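Local coordinates for transposon Tn7 transposition protein TnsA (Escherichia coli, PDB 1T0F), which cleaves the 5' DNA strands at the ends of Tn7 as the restriction-enzyme-like half of a heteromeric transposase formed with TnsB, at residues I50-K54 with F70-E76; N172-N178 with F246-F252; W181-T187 with R236-N241. Numbering follows the deposited sequence.

Interaction 1 (I50-K54 with F70-E76); sequences IYSHK and FLSLEWE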
loop_
_atom_site.group_PDB
_atom_site.type_symbol
_atom_site.label_atom_id
_atom_site.label_comp_id
_atom_site.label_asym_id
_atom_site.label_seq_id
_atom_site.Cartn_x
_atom_site.Cartn_y
_atom_site.Cartn_z
ATOM N N ILE A 50 -7.993 4.917 -4.152
ATOM C CA ILE A 50 -8.253 3.888 -5.138
ATOM C C ILE A 50 -9.250 2.832 -4.690
ATOM O O ILE A 50 -9.221 2.354 -3.556
ATOM C CB ILE A 50 -6.923 3.220 -5.576
ATOM C CG1 ILE A 50 -7.173 2.233 -6.722
ATOM C CG2 ILE A 50 -6.281 2.516 -4.402
ATOM C CD1 ILE A 50 -5.909 1.859 -7.472
ATOM N N TYR A 51 -10.138 2.479 -5.609
ATOM C CA TYR A 51 -11.164 1.481 -5.342
ATOM C C TYR A 51 -10.559 0.080 -5.372
ATOM O O TYR A 51 -9.667 -0.206 -6.179
ATOM C CB TYR A 51 -12.271 1.595 -6.392
ATOM C CG TYR A 51 -13.388 0.604 -6.202
ATOM C CD1 TYR A 51 -14.325 0.769 -5.186
ATOM C CD2 TYR A 51 -13.501 -0.513 -7.032
ATOM C CE1 TYR A 51 -15.355 -0.156 -4.998
ATOM C CE2 TYR A 51 -14.525 -1.443 -6.851
ATOM C CZ TYR A 51 -15.446 -1.254 -5.832
ATOM O OH TYR A 51 -16.464 -2.164 -5.650
ATOM N N SER A 52 -11.046 -0.786 -4.488
ATOM C CA SER A 52 -10.572 -2.170 -4.402
ATOM C C SER A 52 -11.713 -3.143 -4.660
ATOM O O SER A 52 -12.783 -2.998 -4.073
ATOM C CB SER A 52 -10.010 -2.457 -3.011
ATOM O OG SER A 52 -10.028 -3.854 -2.732
ATOM N N HIS A 53 -11.487 -4.130 -5.527
ATOM C CA HIS A 53 -12.524 -5.125 -5.799
ATOM C C HIS A 53 -12.613 -6.081 -4.614
ATOM O O HIS A 53 -13.681 -6.616 -4.315
ATOM C CB HIS A 53 -12.211 -5.935 -7.062
ATOM C CG HIS A 53 -12.191 -5.125 -8.318
ATOM N ND1 HIS A 53 -12.350 -5.690 -9.565
ATOM C CD2 HIS A 53 -11.982 -3.803 -8.527
ATOM C CE1 HIS A 53 -12.237 -4.752 -10.488
ATOM N NE2 HIS A 53 -12.013 -3.598 -9.885
ATOM N N LYS A 54 -11.489 -6.288 -3.932
ATOM C CA LYS A 54 -11.458 -7.192 -2.788
ATOM C C LYS A 54 -12.204 -6.704 -1.554
ATOM O O LYS A 54 -12.872 -7.488 -0.886
ATOM C CB LYS A 54 -10.013 -7.518 -2.408
ATOM C CG LYS A 54 -9.301 -8.369 -3.457
ATOM C CD LYS A 54 -7.877 -8.678 -3.061
ATOM C CE LYS A 54 -7.231 -9.624 -4.065
ATOM N NZ LYS A 54 -7.891 -10.965 -4.084
ATOM N N PHE A 70 -0.085 -1.592 -2.798
ATOM C CA PHE A 70 -1.516 -1.859 -2.853
ATOM C C PHE A 70 -1.896 -2.584 -4.152
ATOM O O PHE A 70 -2.587 -3.599 -4.122
ATOM C CB PHE A 70 -2.323 -0.561 -2.771
ATOM C CG PHE A 70 -3.790 -0.755 -3.032
ATOM C CD1 PHE A 70 -4.638 -1.185 -2.021
ATOM C CD2 PHE A 70 -4.306 -0.593 -4.317
ATOM C CE1 PHE A 70 -5.982 -1.456 -2.286
ATOM C CE2 PHE A 70 -5.643 -0.862 -4.594
ATOM C CZ PHE A 70 -6.482 -1.297 -3.571
ATOM N N LEU A 71 -1.457 -2.058 -5.289
ATOM C CA LEU A 71 -1.784 -2.687 -6.571
ATOM C C LEU A 71 -1.261 -4.125 -6.629
ATOM O O LEU A 71 -1.919 -5.016 -7.177
ATOM C CB LEU A 71 -1.213 -1.862 -7.726
ATOM C CG LEU A 71 -1.817 -0.465 -7.917
ATOM C CD1 LEU A 71 -1.009 0.319 -8.949
ATOM C CD2 LEU A 71 -3.268 -0.589 -8.354
ATOM N N SER A 72 -0.082 -4.352 -6.063
ATOM C CA SER A 72 0.500 -5.693 -6.040
ATOM C C SER A 72 -0.336 -6.630 -5.163
ATOM O O SER A 72 -0.527 -7.802 -5.503
ATOM C CB SER A 72 1.945 -5.643 -5.521
ATOM O OG SER A 72 2.745 -4.773 -6.310
ATOM N N LEU A 73 -0.827 -6.123 -4.030
ATOM C CA LEU A 73 -1.650 -6.933 -3.127
ATOM C C LEU A 73 -3.013 -7.256 -3.733
ATOM O O LEU A 73 -3.488 -8.389 -3.642
ATOM C CB LEU A 73 -1.865 -6.204 -1.794
ATOM C CG LEU A 73 -0.649 -6.013 -0.884
ATOM C CD1 LEU A 73 -1.016 -5.060 0.252
ATOM C CD2 LEU A 73 -0.192 -7.366 -0.335
ATOM N N GLU A 74 -3.635 -6.250 -4.343
ATOM C CA GLU A 74 -4.955 -6.390 -4.970
ATOM C C GLU A 74 -4.909 -7.368 -6.146
ATOM O O GLU A 74 -5.925 -7.942 -6.531
ATOM C CB GLU A 74 -5.437 -5.010 -5.435
ATOM C CG GLU A 74 -6.799 -4.958 -6.119
ATOM C CD GLU A 74 -7.985 -5.101 -5.165
ATOM O OE1 GLU A 74 -7.858 -4.770 -3.962
ATOM O OE2 GLU A 74 -9.060 -5.526 -5.633
ATOM N N TRP A 75 -3.723 -7.560 -6.710
ATOM C CA TRP A 75 -3.548 -8.487 -7.827
ATOM C C TRP A 75 -3.572 -9.954 -7.365
ATOM O O TRP A 75 -4.033 -10.829 -8.097
ATOM C CB TRP A 75 -2.216 -8.206 -8.524
ATOM C CG TRP A 75 -1.890 -9.175 -9.626
ATOM C CD1 TRP A 75 -2.322 -9.125 -10.921
ATOM C CD2 TRP A 75 -1.087 -10.355 -9.515
ATOM N NE1 TRP A 75 -1.834 -10.202 -11.627
ATOM C CE2 TRP A 75 -1.074 -10.974 -10.787
ATOM C CE3 TRP A 75 -0.379 -10.952 -8.465
ATOM C CZ2 TRP A 75 -0.379 -12.161 -11.035
ATOM C CZ3 TRP A 75 0.314 -12.135 -8.712
ATOM C CH2 TRP A 75 0.309 -12.726 -9.989
ATOM N N GLU A 76 -3.064 -10.219 -6.161
ATOM C CA GLU A 76 -3.005 -11.583 -5.616
ATOM C C GLU A 76 -4.374 -12.205 -5.358
ATOM O O GLU A 76 -5.174 -11.664 -4.599
ATOM C CB GLU A 76 -2.204 -11.593 -4.311
ATOM C CG GLU A 76 -0.733 -11.221 -4.463
ATOM C CD GLU A 76 0.074 -12.275 -5.208
ATOM O OE1 GLU A 76 -0.399 -13.428 -5.320
ATOM O OE2 GLU A 76 1.193 -11.951 -5.663
HETATM O O HOH W 1 -7.239 -10.571 -7.254
#
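E74, K54 and F70 carry most of the contact between the end of strand 48-51, with the turn after it, and the last turns of helix 64-75. The E74 carboxylate reaches out to the turn: OE1 accepts a hydrogen bond from S52 OG at 2.7 Å, while OE2 takes K54 N at 3.1 Å and, weakly, H53 N at 2.8 Å. K245 adds a salt bridge to OE2, so the buried carboxylate has a charged partner as well as neutral donors. K54 extends back along the helix end, its NZ 2.9 Å from E76 O in a weak hydrogen bond and also bonded to V79 O. One turn before E74, I50 CG2 sits over the face of the F70 ring, 3.9 Å from its centroid (CH-pi) and 3.4 Å from F70 CE2, and S52 CB sits at the ring edge. E74 thus joins the two-stranded antiparallel sheet to helix 64-75, which carries catalytic E66 and is followed by E76, an active-site residue by similarity, in the PD-(D/E)XK-type nuclease domain.

Interaction 2 (N172-N178 with F246-F252); sequences NPVVKEN and FNIYKSF
An Asn-capped helix start, the beginning of helix 173-183 in the TnsA C-terminal family region, docks on the loop after strand 244-245, where a type I turn from N247 to K250 begins as an Asx turn (Y249 N to N247 OD1, 3.3 Å). N172 (chi1 t) is the N-cap, its OD1 2.7 Å from V174 N and, weakly, 3.3 Å from V175 N. The two backbones come closest at V175 and I248, CA atoms 5.5 Å apart. V175, chi1 t, places CG2 over the Y249 ring face, 4.1 Å from its centroid, and 3.9 Å from I248 CD1; I248 is p, t and Y249 m, bringing its ring back to the helix. The same ring packs edge-to-face with W75 of helix 64-75. V174, also t, lays CG1 along the loop backbone, 3.4 Å from S251 N. N178, chi1 -84° and chi2 -38°, clamps the loop with its amide: ND2 donates to I248 O at 2.9 Å and K250 O at 3.0 Å, and OD1 accepts from F252 N at 2.8 Å.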
loop_
_atom_site.group_PDB
_atom_site.type_symbol
_atom_site.label_atom_id
_atom_site.label_comp_id
_atom_site.label_asym_id
_atom_site.label_seq_id
_atom_site.Cartn_x
_atom_site.Cartn_y
_atom_site.Cartn_z
ATOM N N ASN A 172 8.344 -4.817 -8.563
ATOM C CA ASN A 172 8.639 -5.502 -9.810
ATOM C C ASN A 172 8.807 -4.437 -10.891
ATOM O O ASN A 172 8.042 -3.476 -10.947
ATOM C CB ASN A 172 7.496 -6.456 -10.156
ATOM C CG ASN A 172 7.697 -7.144 -11.487
ATOM O OD1 ASN A 172 7.581 -6.523 -12.541
ATOM N ND2 ASN A 172 8.010 -8.430 -11.444
ATOM N N PRO A 173 9.824 -4.590 -11.754
ATOM C CA PRO A 173 10.145 -3.666 -12.848
ATOM C C PRO A 173 9.002 -3.383 -13.829
ATOM O O PRO A 173 8.873 -2.270 -14.329
ATOM C CB PRO A 173 11.332 -4.343 -13.531
ATOM C CG PRO A 173 11.982 -5.089 -12.416
ATOM C CD PRO A 173 10.799 -5.693 -11.708
ATOM N N VAL A 174 8.188 -4.392 -14.112
ATOM C CA VAL A 174 7.071 -4.210 -15.031
ATOM C C VAL A 174 5.961 -3.459 -14.305
ATOM O O VAL A 174 5.253 -2.659 -14.905
ATOM C CB VAL A 174 6.525 -5.563 -15.541
ATOM C CG1 VAL A 174 5.300 -5.332 -16.409
ATOM C CG2 VAL A 174 7.601 -6.291 -16.340
ATOM N N VAL A 175 5.814 -3.727 -13.009
ATOM C CA VAL A 175 4.796 -3.052 -12.211
ATOM C C VAL A 175 5.142 -1.569 -12.188
ATOM O O VAL A 175 4.275 -0.709 -12.339
ATOM C CB VAL A 175 4.772 -3.589 -10.760
ATOM C CG1 VAL A 175 3.853 -2.726 -9.888
ATOM C CG2 VAL A 175 4.301 -5.031 -10.756
ATOM N N LYS A 176 6.427 -1.287 -12.017
ATOM C CA LYS A 176 6.930 0.074 -11.975
ATOM C C LYS A 176 6.606 0.818 -13.274
ATOM O O LYS A 176 6.104 1.940 -13.244
ATOM C CB LYS A 176 8.441 0.048 -11.734
ATOM C CG LYS A 176 9.062 1.405 -11.456
ATOM C CD LYS A 176 10.426 1.259 -10.772
ATOM C CE LYS A 176 10.300 0.565 -9.412
ATOM N NZ LYS A 176 11.575 0.542 -8.621
ATOM N N GLU A 177 6.883 0.195 -14.418
ATOM C CA GLU A 177 6.599 0.859 -15.687
ATOM C C GLU A 177 5.102 1.063 -15.897
ATOM O O GLU A 177 4.684 2.061 -16.487
ATOM C CB GLU A 177 7.225 0.087 -16.864
ATOM C CG GLU A 177 6.960 -1.409 -16.903
ATOM C CD GLU A 177 5.848 -1.810 -17.875
ATOM O OE1 GLU A 177 5.880 -1.374 -19.050
ATOM O OE2 GLU A 177 4.952 -2.575 -17.465
ATOM N N ASN A 178 4.289 0.132 -15.411
ATOM C CA ASN A 178 2.840 0.282 -15.556
ATOM C C ASN A 178 2.331 1.456 -14.731
ATOM O O ASN A 178 1.464 2.199 -15.173
ATOM C CB ASN A 178 2.101 -0.988 -15.128
ATOM C CG ASN A 178 2.030 -2.026 -16.236
ATOM O OD1 ASN A 178 1.863 -1.688 -17.410
ATOM N ND2 ASN A 178 2.131 -3.297 -15.864
ATOM N N PHE A 246 -5.849 -5.178 -13.799
ATOM C CA PHE A 246 -5.300 -6.005 -14.868
ATOM C C PHE A 246 -4.071 -6.771 -14.406
ATOM O O PHE A 246 -3.713 -6.727 -13.234
ATOM C CB PHE A 246 -4.935 -5.120 -16.061
ATOM C CG PHE A 246 -3.845 -4.116 -15.767
ATOM C CD1 PHE A 246 -4.101 -2.993 -14.984
ATOM C CD2 PHE A 246 -2.563 -4.293 -16.287
ATOM C CE1 PHE A 246 -3.090 -2.053 -14.721
ATOM C CE2 PHE A 246 -1.551 -3.366 -16.033
ATOM C CZ PHE A 246 -1.813 -2.241 -15.247
ATOM N N ASN A 247 -3.428 -7.487 -15.325
ATOM C CA ASN A 247 -2.228 -8.231 -14.964
ATOM C C ASN A 247 -1.073 -7.235 -14.924
ATOM O O ASN A 247 -0.394 -7.010 -15.931
ATOM C CB ASN A 247 -1.938 -9.334 -15.991
ATOM C CG ASN A 247 -0.772 -10.211 -15.578
ATOM O OD1 ASN A 247 -0.173 -9.999 -14.526
ATOM N ND2 ASN A 247 -0.443 -11.202 -16.405
ATOM N N ILE A 248 -0.864 -6.639 -13.752
ATOM C CA ILE A 248 0.176 -5.635 -13.554
ATOM C C ILE A 248 1.592 -6.160 -13.742
ATOM O O ILE A 248 2.534 -5.378 -13.877
ATOM C CB ILE A 248 0.079 -5.006 -12.143
ATOM C CG1 ILE A 248 0.315 -6.073 -11.071
ATOM C CG2 ILE A 248 -1.292 -4.399 -11.947
ATOM C CD1 ILE A 248 0.552 -5.501 -9.677
ATOM N N TYR A 249 1.745 -7.478 -13.743
ATOM C CA TYR A 249 3.060 -8.077 -13.920
ATOM C C TYR A 249 3.418 -8.198 -15.395
ATOM O O TYR A 249 4.484 -8.684 -15.755
ATOM C CB TYR A 249 3.114 -9.430 -13.214
ATOM C CG TYR A 249 3.269 -9.263 -11.718
ATOM C CD1 TYR A 249 4.502 -8.921 -11.163
ATOM C CD2 TYR A 249 2.171 -9.370 -10.866
ATOM C CE1 TYR A 249 4.637 -8.686 -9.788
ATOM C CE2 TYR A 249 2.294 -9.135 -9.501
ATOM C CZ TYR A 249 3.526 -8.795 -8.969
ATOM O OH TYR A 249 3.644 -8.572 -7.615
ATOM N N LYS A 250 2.510 -7.730 -16.242
ATOM C CA LYS A 250 2.720 -7.733 -17.681
ATOM C C LYS A 250 2.449 -6.305 -18.123
ATOM O O LYS A 250 1.559 -5.650 -17.583
ATOM C CB LYS A 250 1.737 -8.689 -18.355
ATOM C CG LYS A 250 1.892 -8.794 -19.863
ATOM C CD LYS A 250 0.915 -9.811 -20.437
ATOM C CE LYS A 250 1.154 -11.196 -19.852
ATOM N NZ LYS A 250 0.227 -12.215 -20.426
ATOM N N SER A 251 3.223 -5.807 -19.081
ATOM C CA SER A 251 3.009 -4.455 -19.574
ATOM C C SER A 251 1.530 -4.349 -19.926
ATOM O O SER A 251 0.966 -5.263 -20.533
ATOM C CB SER A 251 3.860 -4.204 -20.821
ATOM O OG SER A 251 3.723 -2.865 -21.265
ATOM N N PHE A 252 0.895 -3.248 -19.538
ATOM C CA PHE A 252 -0.522 -3.071 -19.826
ATOM C C PHE A 252 -0.797 -3.222 -21.322
ATOM O O PHE A 252 -1.758 -3.872 -21.713
ATOM C CB PHE A 252 -0.997 -1.696 -19.333
ATOM C CG PHE A 252 -2.453 -1.416 -19.603
ATOM C CD1 PHE A 252 -2.868 -0.956 -20.855
ATOM C CD2 PHE A 252 -3.413 -1.634 -18.615
ATOM C CE1 PHE A 252 -4.221 -0.719 -21.121
ATOM C CE2 PHE A 252 -4.769 -1.404 -18.868
ATOM C CZ PHE A 252 -5.173 -0.944 -20.129
#

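Interaction 3 (W181-T187 with R236-N241); sequences WLYSVKT and RALTAN
Two helix ends meet within the TnsA C-terminal family region, an arginine of one laid beside the carbonyl end of the other; L182 and A240 are closest, CA atoms 6.0 Å apart. Residues 181 and 182 are helical, Y183 departs to phi/psi -124/20 and 185-187 are extended; 236-240 are helical. R236, with chi1 to chi3 all t and chi4 -63°, lays CD over the six-membered ring of W181 (chi1 t), 4.2 Å from the centroid in a CH-pi contact, and its NH2 makes a short but weak hydrogen bond to W181 O (2.5 Å, N-H...O angle 127°). T239 CG2 follows, 3.9 Å from CD1 of L182 (chi1 -91°, chi2 t). A240 CB packs 3.8 Å from CE1 of Y183, chi1 m, and A240 O accepts from Y183 OH at 2.7 Å. N241 then folds ND2 back to A237 O at 2.8 Å. Helix 173-183 is thus joined to helix 230-240 beside strand 244-245, with L238 facing helices 192-195 and 198-207 and N241 bonded by its backbone to Y51 of strand 48-51.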
loop_
_atom_site.group_PDB
_atom_site.type_symbol
_atom_site.label_atom_id
_atom_site.label_comp_id
_atom_site.label_asym_id
_atom_site.label_seq_id
_atom_site.Cartn_x
_atom_site.Cartn_y
_atom_site.Cartn_z
ATOM N N TRP A 181 3.164 4.763 -16.424
ATOM C CA TRP A 181 2.255 5.090 -17.509
ATOM C C TRP A 181 0.868 5.466 -16.992
ATOM O O TRP A 181 0.285 6.466 -17.411
ATOM C CB TRP A 181 2.156 3.901 -18.468
ATOM C CG TRP A 181 1.185 4.127 -19.571
ATOM C CD1 TRP A 181 1.332 4.962 -20.642
ATOM C CD2 TRP A 181 -0.125 3.560 -19.678
ATOM N NE1 TRP A 181 0.186 4.953 -21.408
ATOM C CE2 TRP A 181 -0.722 4.100 -20.837
ATOM C CE3 TRP A 181 -0.854 2.647 -18.900
ATOM C CZ2 TRP A 181 -2.020 3.758 -21.241
ATOM C CZ3 TRP A 181 -2.142 2.308 -19.301
ATOM C CH2 TRP A 181 -2.711 2.862 -20.462
ATOM N N LEU A 182 0.346 4.667 -16.069
ATOM C CA LEU A 182 -0.976 4.898 -15.503
ATOM C C LEU A 182 -1.111 6.138 -14.643
ATOM O O LEU A 182 -2.182 6.731 -14.579
ATOM C CB LEU A 182 -1.403 3.711 -14.644
ATOM C CG LEU A 182 -2.194 2.564 -15.250
ATOM C CD1 LEU A 182 -2.509 1.584 -14.135
ATOM C CD2 LEU A 182 -3.486 3.083 -15.889
ATOM N N TYR A 183 -0.033 6.517 -13.968
ATOM C CA TYR A 183 -0.075 7.657 -13.067
ATOM C C TYR A 183 0.962 8.739 -13.370
ATOM O O TYR A 183 1.281 9.551 -12.505
ATOM C CB TYR A 183 0.102 7.158 -11.628
ATOM C CG TYR A 183 -0.929 6.135 -11.194
ATOM C CD1 TYR A 183 -2.137 6.531 -10.617
ATOM C CD2 TYR A 183 -0.703 4.771 -11.373
ATOM C CE1 TYR A 183 -3.094 5.591 -10.228
ATOM C CE2 TYR A 183 -1.652 3.824 -10.990
ATOM C CZ TYR A 183 -2.843 4.239 -10.419
ATOM O OH TYR A 183 -3.782 3.304 -10.036
ATOM N N SER A 184 1.483 8.751 -14.594
ATOM C CA SER A 184 2.473 9.748 -14.991
ATOM C C SER A 184 1.946 11.141 -14.670
ATOM O O SER A 184 2.687 12.009 -14.212
ATOM C CB SER A 184 2.739 9.661 -16.492
ATOM O OG SER A 184 1.559 9.962 -17.216
ATOM N N VAL A 185 0.658 11.344 -14.925
ATOM C CA VAL A 185 0.019 12.627 -14.666
ATOM C C VAL A 185 -1.079 12.487 -13.613
ATOM O O VAL A 185 -1.449 11.378 -13.227
ATOM C CB VAL A 185 -0.609 13.204 -15.953
ATOM C CG1 VAL A 185 0.460 13.365 -17.027
ATOM C CG2 VAL A 185 -1.724 12.290 -16.442
ATOM N N LYS A 186 -1.592 13.624 -13.156
ATOM C CA LYS A 186 -2.653 13.660 -12.155
ATOM C C LYS A 186 -3.838 12.786 -12.578
ATOM O O LYS A 186 -4.403 12.969 -13.656
ATOM C CB LYS A 186 -3.114 15.109 -11.940
ATOM C CG LYS A 186 -3.733 15.788 -13.173
ATOM C CD LYS A 186 -2.795 15.842 -14.393
ATOM C CE LYS A 186 -1.540 16.688 -14.154
ATOM N NZ LYS A 186 -0.570 16.075 -13.194
ATOM N N THR A 187 -4.206 11.837 -11.720
ATOM C CA THR A 187 -5.313 10.924 -11.998
ATOM C C THR A 187 -6.606 11.667 -12.328
ATOM O O THR A 187 -7.048 12.532 -11.566
ATOM C CB THR A 187 -5.566 9.984 -10.795
ATOM O OG1 THR A 187 -4.418 9.152 -10.595
ATOM C CG2 THR A 187 -6.785 9.102 -11.042
ATOM N N ARG A 236 -8.062 3.783 -19.243
ATOM C CA ARG A 236 -6.939 4.238 -18.444
ATOM C C ARG A 236 -7.414 4.900 -17.151
ATOM O O ARG A 236 -6.899 4.602 -16.071
ATOM C CB ARG A 236 -6.091 5.219 -19.262
ATOM C CG ARG A 236 -4.799 5.656 -18.595
ATOM C CD ARG A 236 -3.989 6.549 -19.540
ATOM N NE ARG A 236 -2.754 7.037 -18.930
ATOM C CZ ARG A 236 -2.711 7.827 -17.861
ATOM N NH1 ARG A 236 -3.835 8.221 -17.279
ATOM N NH2 ARG A 236 -1.542 8.227 -17.374
ATOM N N ALA A 237 -8.400 5.790 -17.262
ATOM C CA ALA A 237 -8.927 6.496 -16.097
ATOM C C ALA A 237 -9.616 5.550 -15.116
ATOM O O ALA A 237 -9.427 5.656 -13.898
ATOM C CB ALA A 237 -9.897 7.596 -16.543
ATOM N N LEU A 238 -10.410 4.619 -15.639
ATOM C CA LEU A 238 -11.113 3.671 -14.781
ATOM C C LEU A 238 -10.128 2.715 -14.106
ATOM O O LEU A 238 -10.339 2.294 -12.965
ATOM C CB LEU A 238 -12.144 2.884 -15.600
ATOM C CG LEU A 238 -13.350 3.711 -16.066
ATOM C CD1 LEU A 238 -14.115 2.974 -17.172
ATOM C CD2 LEU A 238 -14.251 3.996 -14.863
ATOM N N THR A 239 -9.046 2.384 -14.804
ATOM C CA THR A 239 -8.043 1.482 -14.251
ATOM C C THR A 239 -7.241 2.174 -13.143
ATOM O O THR A 239 -6.992 1.588 -12.093
ATOM C CB THR A 239 -7.058 0.984 -15.337
ATOM O OG1 THR A 239 -7.780 0.280 -16.357
ATOM C CG2 THR A 239 -6.041 0.029 -14.727
ATOM N N ALA A 240 -6.848 3.422 -13.380
ATOM C CA ALA A 240 -6.073 4.181 -12.395
ATOM C C ALA A 240 -6.870 4.364 -11.103
ATOM O O ALA A 240 -6.308 4.379 -10.002
ATOM C CB ALA A 240 -5.688 5.536 -12.970
ATOM N N ASN A 241 -8.184 4.500 -11.242
ATOM C CA ASN A 241 -9.057 4.670 -10.091
ATOM C C ASN A 241 -9.414 3.349 -9.421
ATOM O O ASN A 241 -10.059 3.338 -8.369
ATOM C CB ASN A 241 -10.322 5.421 -10.502
ATOM C CG ASN A 241 -10.096 6.912 -10.596
ATOM O OD1 ASN A 241 -10.146 7.615 -9.592
ATOM N ND2 ASN A 241 -9.821 7.400 -11.803
#

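In the fold
From the N terminus, interaction 1 closes first, a short loop of 15 residues through strand 58-61 that ties strand 48-51 to helix 64-75. The chain then runs through the mixed sheet of the nuclease domain before helix 173-183 opens interactions 2 and 3. Interaction 3 lies within the span of interaction 2: helix 230-240 returns to the end of helix 173-183, then residues 246-252 come back to its start. The larger loop holds the mostly helical C-terminal region. Y51 N, 2.9 Å from N241 O, and W75, packed on N247 and Y249, tie the nuclease part to the C-terminal region, while F246 on T239 and F252 on W181 join interactions 2 and 3.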